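Local coordinates for protein HTH-type transcriptional regulator Rv1985c/MT2039 (Mycobacterium tuberculosis, PDB 3ISP) that binds DNA as a homodimeric LysR-type transcriptional regulator, probably activating expression of the exporter LysE and repressing its own gene, at the interface of chains A and B and the interface of chains A and C. Numbering follows the deposited sequence. Chains: chain A/B/C, HTH-type transcriptional regulator Rv1985c/MT2039.

Contact 1: the interface of chains A and B. Residues chain A 7, 71, 74-75; chain B 75, 78-79.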
ATOM      1  N   ASP A   7      24.803  11.613  20.032  1.00106.19           N
ATOM      2  CA  ASP A   7      23.725  12.441  19.475  1.00 98.09           C
ATOM      3  C   ASP A   7      23.814  13.919  19.863  1.00 89.52           C
ATOM      4  O   ASP A   7      24.907  14.438  20.060  1.00 86.65           O
ATOM      5  CB  ASP A   7      22.356  11.853  19.847  1.00 99.71           C
ATOM      6  CG  ASP A   7      22.255  10.358  19.538  1.00102.26           C
ATOM      7  OD1 ASP A   7      22.904   9.891  18.573  1.00101.80           O
ATOM      8  OD2 ASP A   7      21.526   9.645  20.260  1.00100.88           O
ATOM      9  N   LEU A  71      13.019   9.601  19.586  1.00 58.59           N
ATOM     10  CA  LEU A  71      14.079  10.025  20.489  1.00 62.33           C
ATOM     11  C   LEU A  71      14.173  11.542  20.578  1.00 64.12           C
ATOM     12  O   LEU A  71      14.326  12.106  21.659  1.00 63.43           O
ATOM     13  CB  LEU A  71      15.421   9.462  20.031  1.00 64.78           C
ATOM     14  CG  LEU A  71      16.606   9.823  20.925  1.00 72.59           C
ATOM     15  CD1 LEU A  71      16.389   9.291  22.332  1.00 73.41           C
ATOM     16  CD2 LEU A  71      17.898   9.283  20.351  1.00 76.86           C
ATOM     17  N   GLN A  74      10.963  12.828  22.644  1.00 56.63           N
ATOM     18  CA  GLN A  74      10.928  12.515  24.059  1.00 53.37           C
ATOM     19  C   GLN A  74      11.966  13.399  24.722  1.00 57.82           C
ATOM     20  O   GLN A  74      11.751  13.933  25.806  1.00 59.39           O
ATOM     21  CB  GLN A  74      11.212  11.033  24.298  1.00 56.43           C
ATOM     22  CG  GLN A  74      10.375  10.113  23.415  1.00 62.02           C
ATOM     23  CD  GLN A  74      10.547   8.639  23.737  1.00 61.60           C
ATOM     24  OE1 GLN A  74      11.651   8.096  23.701  1.00 60.00           O
ATOM     25  NE2 GLN A  74       9.440   7.977  24.032  1.00 60.77           N
ATOM     26  N   THR A  75      13.086  13.577  24.039  1.00 58.32           N
ATOM     27  CA  THR A  75      14.163  14.418  24.537  1.00 60.81           C
ATOM     28  C   THR A  75      13.724  15.871  24.657  1.00 62.94           C
ATOM     29  O   THR A  75      14.054  16.555  25.626  1.00 65.49           O
ATOM     30  CB  THR A  75      15.392  14.319  23.620  1.00 62.71           C
ATOM     31  OG1 THR A  75      16.189  13.198  24.023  1.00 67.46           O
ATOM     32  CG2 THR A  75      16.225  15.582  23.692  1.00 67.38           C
TER
ATOM     33  N   THR B  75      17.974  11.092  29.201  1.00 69.98           N
ATOM     34  CA  THR B  75      18.353  11.235  27.793  1.00 71.71           C
ATOM     35  C   THR B  75      19.132  10.015  27.322  1.00 72.79           C
ATOM     36  O   THR B  75      18.798   9.387  26.314  1.00 70.57           O
ATOM     37  CB  THR B  75      19.292  12.429  27.584  1.00 68.42           C
ATOM     38  OG1 THR B  75      18.694  13.614  28.112  1.00 71.10           O
ATOM     39  CG2 THR B  75      19.587  12.618  26.105  1.00 76.93           C
ATOM     40  N   LEU B  78      17.286   6.728  27.149  1.00 74.74           N
ATOM     41  CA  LEU B  78      16.484   6.646  25.944  1.00 74.20           C
ATOM     42  C   LEU B  78      17.377   6.245  24.776  1.00 75.26           C
ATOM     43  O   LEU B  78      17.199   5.175  24.202  1.00 81.57           O
ATOM     44  CB  LEU B  78      15.765   7.970  25.675  1.00 73.76           C
ATOM     45  CG  LEU B  78      14.716   8.389  26.708  1.00 66.33           C
ATOM     46  CD1 LEU B  78      14.014   9.667  26.274  1.00 62.28           C
ATOM     47  CD2 LEU B  78      13.710   7.274  26.936  1.00 64.06           C
ATOM     48  N   GLU B  79      18.354   7.085  24.451  1.00 73.40           N
ATOM     49  CA  GLU B  79      19.274   6.797  23.352  1.00 78.88           C
ATOM     50  C   GLU B  79      19.655   5.318  23.238  1.00 81.52           C
ATOM     51  O   GLU B  79      19.545   4.727  22.166  1.00 82.80           O
ATOM     52  CB  GLU B  79      20.522   7.662  23.455  1.00 74.19           C
ATOM     53  CG  GLU B  79      20.228   9.134  23.285  1.00 84.15           C
ATOM     54  CD  GLU B  79      21.482   9.954  23.090  1.00 95.49           C
ATOM     55  OE1 GLU B  79      21.413  11.196  23.247  1.00 93.07           O
ATOM     56  OE2 GLU B  79      22.531   9.350  22.777  1.00 99.01           O
TER

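Contact 2: the interface of chains A and C. Residues chain A 226, 229-230, 233, 235; chain C 111, 114-115, 122.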
ATOM      1  N   GLY A 226     -22.003  10.470  11.216  1.00 47.64           N
ATOM      2  CA  GLY A 226     -22.211   9.718   9.998  1.00 46.51           C
ATOM      3  C   GLY A 226     -22.730   8.321  10.255  1.00 51.73           C
ATOM      4  O   GLY A 226     -23.732   7.912   9.665  1.00 52.18           O
ATOM      5  N   ALA A 229     -26.265   8.579  11.996  1.00 52.88           N
ATOM      6  CA  ALA A 229     -27.376   8.886  11.095  1.00 53.39           C
ATOM      7  C   ALA A 229     -27.743   7.667  10.249  1.00 49.29           C
ATOM      8  O   ALA A 229     -28.911   7.336  10.101  1.00 50.36           O
ATOM      9  CB  ALA A 229     -27.053  10.084  10.212  1.00 51.80           C
ATOM     10  N   ALA A 230     -26.740   6.997   9.704  1.00 49.34           N
ATOM     11  CA  ALA A 230     -26.970   5.760   8.975  1.00 48.98           C
ATOM     12  C   ALA A 230     -27.896   4.827   9.751  1.00 52.43           C
ATOM     13  O   ALA A 230     -28.916   4.373   9.226  1.00 49.55           O
ATOM     14  CB  ALA A 230     -25.653   5.072   8.675  1.00 48.34           C
ATOM     15  N   ALA A 233     -31.294   6.236  10.409  1.00 52.11           N
ATOM     16  CA  ALA A 233     -32.006   6.245   9.140  1.00 48.09           C
ATOM     17  C   ALA A 233     -32.225   4.840   8.539  1.00 53.59           C
ATOM     18  O   ALA A 233     -32.320   4.677   7.323  1.00 56.27           O
ATOM     19  CB  ALA A 233     -31.269   7.128   8.152  1.00 45.18           C
ATOM     20  N   LEU A 235     -30.606   2.454   7.499  1.00 52.65           N
ATOM     21  CA  LEU A 235     -29.750   1.882   6.460  1.00 49.33           C
ATOM     22  C   LEU A 235     -29.285   0.456   6.758  1.00 53.12           C
ATOM     23  O   LEU A 235     -29.149  -0.364   5.847  1.00 58.36           O
ATOM     24  CB  LEU A 235     -28.532   2.770   6.222  1.00 54.37           C
ATOM     25  CG  LEU A 235     -28.630   3.733   5.044  1.00 59.42           C
ATOM     26  CD1 LEU A 235     -27.287   4.433   4.804  1.00 55.06           C
ATOM     27  CD2 LEU A 235     -29.077   2.967   3.808  1.00 58.83           C
TER
ATOM     28  N   SER C 111     -26.795  14.206   6.330  1.00 46.50           N
ATOM     29  CA  SER C 111     -27.368  12.930   6.749  1.00 48.43           C
ATOM     30  C   SER C 111     -28.800  12.748   6.251  1.00 47.63           C
ATOM     31  O   SER C 111     -29.292  11.625   6.161  1.00 49.95           O
ATOM     32  CB  SER C 111     -27.288  12.743   8.264  1.00 49.06           C
ATOM     33  OG  SER C 111     -28.494  13.119   8.896  1.00 52.00           O
ATOM     34  N   PHE C 114     -29.630  10.125   3.756  1.00 48.97           N
ATOM     35  CA  PHE C 114     -29.773   8.713   4.075  1.00 46.99           C
ATOM     36  C   PHE C 114     -31.214   8.245   3.949  1.00 48.55           C
ATOM     37  O   PHE C 114     -31.461   7.073   3.659  1.00 53.57           O
ATOM     38  CB  PHE C 114     -29.229   8.385   5.469  1.00 48.01           C
ATOM     39  CG  PHE C 114     -27.737   8.542   5.597  1.00 51.24           C
ATOM     40  CD1 PHE C 114     -26.906   8.297   4.513  1.00 48.73           C
ATOM     41  CD2 PHE C 114     -27.166   8.910   6.806  1.00 47.06           C
ATOM     42  CE1 PHE C 114     -25.539   8.430   4.625  1.00 44.79           C
ATOM     43  CE2 PHE C 114     -25.801   9.038   6.923  1.00 51.03           C
ATOM     44  CZ  PHE C 114     -24.983   8.804   5.826  1.00 47.06           C
ATOM     45  N   ASP C 115     -32.167   9.146   4.163  1.00 43.32           N
ATOM     46  CA  ASP C 115     -33.571   8.761   4.022  1.00 47.53           C
ATOM     47  C   ASP C 115     -33.927   8.331   2.599  1.00 47.79           C
ATOM     48  O   ASP C 115     -34.753   7.446   2.406  1.00 50.25           O
ATOM     49  CB  ASP C 115     -34.505   9.860   4.517  1.00 50.78           C
ATOM     50  CG  ASP C 115     -34.457  10.023   6.027  1.00 60.51           C
ATOM     51  OD1 ASP C 115     -33.502   9.502   6.652  1.00 59.65           O
ATOM     52  OD2 ASP C 115     -35.368  10.670   6.591  1.00 61.48           O
ATOM     53  N   LEU C 122     -24.073   2.504   0.246  1.00 56.21           N
ATOM     54  CA  LEU C 122     -23.233   3.694   0.291  1.00 55.59           C
ATOM     55  C   LEU C 122     -21.762   3.383   0.624  1.00 53.91           C
ATOM     56  O   LEU C 122     -21.463   2.461   1.377  1.00 55.21           O
ATOM     57  CB  LEU C 122     -23.807   4.706   1.291  1.00 54.56           C
ATOM     58  CG  LEU C 122     -25.132   5.407   0.965  1.00 47.78           C
ATOM     59  CD1 LEU C 122     -25.547   6.321   2.086  1.00 41.88           C
ATOM     60  CD2 LEU C 122     -25.028   6.195  -0.298  1.00 46.07           C
TER

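Contact 3: the interface of chains A and B. Residues chain A 78-79, 82; chain B 71, 74-75.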
ATOM      1  N   LEU A  78      11.429  16.011  27.714  1.00 67.31           N
ATOM      2  CA  LEU A  78      12.286  15.842  28.879  1.00 63.28           C
ATOM      3  C   LEU A  78      13.052  17.120  29.146  1.00 61.95           C
ATOM      4  O   LEU A  78      13.145  17.583  30.280  1.00 60.17           O
ATOM      5  CB  LEU A  78      13.264  14.695  28.658  1.00 59.38           C
ATOM      6  CG  LEU A  78      12.672  13.307  28.889  1.00 61.58           C
ATOM      7  CD1 LEU A  78      13.754  12.240  28.809  1.00 59.31           C
ATOM      8  CD2 LEU A  78      11.969  13.275  30.228  1.00 60.90           C
ATOM      9  N   GLU A  79      13.592  17.697  28.084  1.00 65.49           N
ATOM     10  CA  GLU A  79      14.369  18.917  28.210  1.00 71.21           C
ATOM     11  C   GLU A  79      13.548  20.104  28.728  1.00 70.46           C
ATOM     12  O   GLU A  79      13.970  20.785  29.654  1.00 66.30           O
ATOM     13  CB  GLU A  79      15.024  19.258  26.879  1.00 70.20           C
ATOM     14  CG  GLU A  79      15.646  20.633  26.833  1.00 83.84           C
ATOM     15  CD  GLU A  79      16.196  20.944  25.462  1.00 95.85           C
ATOM     16  OE1 GLU A  79      17.149  20.253  25.032  1.00 96.63           O
ATOM     17  OE2 GLU A  79      15.658  21.865  24.810  1.00 96.51           O
ATOM     18  N   ALA A  82      12.803  19.603  32.434  1.00 69.89           N
ATOM     19  CA  ALA A  82      13.936  19.681  33.337  1.00 72.38           C
ATOM     20  C   ALA A  82      14.311  21.135  33.532  1.00 74.28           C
ATOM     21  O   ALA A  82      14.867  21.518  34.554  1.00 86.30           O
ATOM     22  CB  ALA A  82      15.118  18.891  32.792  1.00 72.35           C
TER
ATOM     23  N   LEU B  71      18.431  15.021  33.572  1.00 67.93           N
ATOM     24  CA  LEU B  71      18.216  15.104  32.133  1.00 68.12           C
ATOM     25  C   LEU B  71      19.249  14.263  31.409  1.00 67.57           C
ATOM     26  O   LEU B  71      18.907  13.393  30.617  1.00 69.15           O
ATOM     27  CB  LEU B  71      18.275  16.546  31.629  1.00 67.68           C
ATOM     28  CG  LEU B  71      18.055  16.667  30.115  1.00 66.00           C
ATOM     29  CD1 LEU B  71      16.623  16.338  29.776  1.00 63.84           C
ATOM     30  CD2 LEU B  71      18.419  18.041  29.583  1.00 69.33           C
ATOM     31  N   GLN B  74      18.323  10.404  31.941  1.00 65.42           N
ATOM     32  CA  GLN B  74      17.204   9.857  31.181  1.00 68.92           C
ATOM     33  C   GLN B  74      17.420   9.973  29.656  1.00 70.48           C
ATOM     34  O   GLN B  74      17.105   9.047  28.908  1.00 71.91           O
ATOM     35  CB  GLN B  74      15.850  10.426  31.652  1.00 63.77           C
ATOM     36  CG  GLN B  74      15.841  11.918  31.889  1.00 68.81           C
ATOM     37  CD  GLN B  74      14.825  12.357  32.933  1.00 72.71           C
ATOM     38  OE1 GLN B  74      14.268  11.538  33.671  1.00 74.28           O
ATOM     39  NE2 GLN B  74      14.594  13.666  33.009  1.00 73.52           N
ATOM     40  N   THR B  75      17.974  11.092  29.201  1.00 69.98           N
ATOM     41  CA  THR B  75      18.353  11.235  27.793  1.00 71.71           C
ATOM     42  C   THR B  75      19.132  10.015  27.322  1.00 72.79           C
ATOM     43  O   THR B  75      18.798   9.387  26.314  1.00 70.57           O
ATOM     44  CB  THR B  75      19.292  12.429  27.584  1.00 68.42           C
ATOM     45  OG1 THR B  75      18.694  13.614  28.112  1.00 71.10           O
ATOM     46  CG2 THR B  75      19.587  12.618  26.105  1.00 76.93           C
TER

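Contact 1: the interface of chains A and B
A:Leu71 meets B:Leu78 and B:Glu79 because its CG stands anti to the backbone N (chi1 -179°), which sends both methyls across to the partner helix. B:Leu78 and B:Glu79 both turn CG anti to their own carbonyl carbon, near -65°, and the leucine branch of chain A is received over the backbone that joins them, an instance of leucine knobs meeting across a helix pair. Its CD1 lies 3.6 Å from B:Leu78 CB and touches the amide N of B:Glu79, while CD2 of A:Leu71 packs 3.7 Å from B:Glu79 CG, the aliphatic part of an extended chain. On the other flank the tip of B:Leu78 passes A:Gln74, with CD1 3.7 Å from CB of the glutamine. A:Thr75 and B:Thr75 come near each other more loosely, OG1 of the first 4.0 Å from CG2 of the second. At the outer end the carboxylates of A:Asp7 and B:Glu79, two acceptor groups, are modelled too close to be trusted, and nothing rests on that pair. The patch joins helix 66-82 of chain A to helix 66-85 of chain B, the linker helices through which LysR-type DNA-binding domains pair; A:Asp7 adds a loop just before helix 9-20.

Contact 2: the interface of chains A and C
C:Phe114 is the apolar centre here, its ring set against the end of helix 224-232 of chain A and the loop that follows. A chi1 of -67° directs the ring away from its own carbonyl carbon and towards chain A, where it meets A:Ala229 at its edge and A:Leu235 over a face. The methyl CB of A:Ala229 comes in the ring plane, 3.6 Å from CD2 of C:Phe114. Over the face, towards its rim, lies the CD1 methyl of A:Leu235, nearest CD1 of C:Phe114 at 3.9 Å, the two side chains crossing at about a right angle. That same methyl also meets CD1 of C:Leu122, from strand 121-126, at 3.7 Å. The ring touches the helix backbone too: CE2 of C:Phe114 lies 3.6 Å from the carbonyl O of A:Gly226. CD2 of C:Phe114 is 3.5 Å from the amide N of A:Ala230. Just past the helix, CB of A:Ala233 packs 3.6 Å from CB of C:Phe114. The patch illustrates an aromatic plug with a polar fringe, in a two-fold interface between regulatory domains that may associate dimers. Around the ring, 3-10 helix 110-116 also supplies the rim: C:Asp115 brings its carboxylate OD1 beside the A:Ala233 methyl, and C:Ser111 approaches A:Ala229 through its methylene. The hydroxyl OG of C:Ser111 lies 3.6 Å from CB of A:Ala229.

Contact 3: the interface of chains A and B
Apolar packing dominates where B:Leu71 faces A:Leu78, A:Glu79 and A:Ala82. A chi1 of 180° swings the B:Leu71 branch away from its own amide and points CD1 at the backbone of chain A, 3.7 Å from the carbonyl carbon of A:Leu78 and just as near the amide N of A:Glu79. This methyl also lies 3.9 Å from CB of A:Leu78, so the leucine tip rests on a helical turn as well as on a side chain, as is common where helices pack. A wider contact of 4.1 Å joins CB of B:Leu71 to CB of A:Ala82.

A mixed contact is made by B:Gln74, whose chain passes slantwise over the two branches of A:Leu78. CG of the glutamine is 3.7 Å from CD1 of A:Leu78, and the amide nitrogen NE2 is 3.8 Å from CD2, so the polar end packs against a methyl here.

A hydrogen bond within chain B runs from the hydroxyl OG1 of B:Thr75 to the carbonyl O of B:Leu71 at 2.5 Å. Its donor sits well above the carbonyl plane, 53° out, and the bond ties the hydroxyl to the preceding helical turn. Helix 66-82 of chain A and helix 66-85 of chain B supply all these residues, making the patch part of the paired linker helices of the dimer.

Contact 1 and contact 3 are neighbouring halves of one helix-helix pairing, their C-alpha centres about 8 Å apart and B:Thr75 common to both. Positions 71, 74, 75, 78 and 79 recur with the chains exchanged, while A:Asp7 and A:Ala82 each belong to one patch; the interface departs from an exact two-fold, which would fit subunits whose domains are differently arranged. The C-alpha centres of contacts 1 and 3 are about 48 and 50 Å from that of contact 2, which joins chain A to a different copy through its regulatory domain. One subunit thus uses separate surfaces for two partners, which could link dimers into the four-chain deposited assembly.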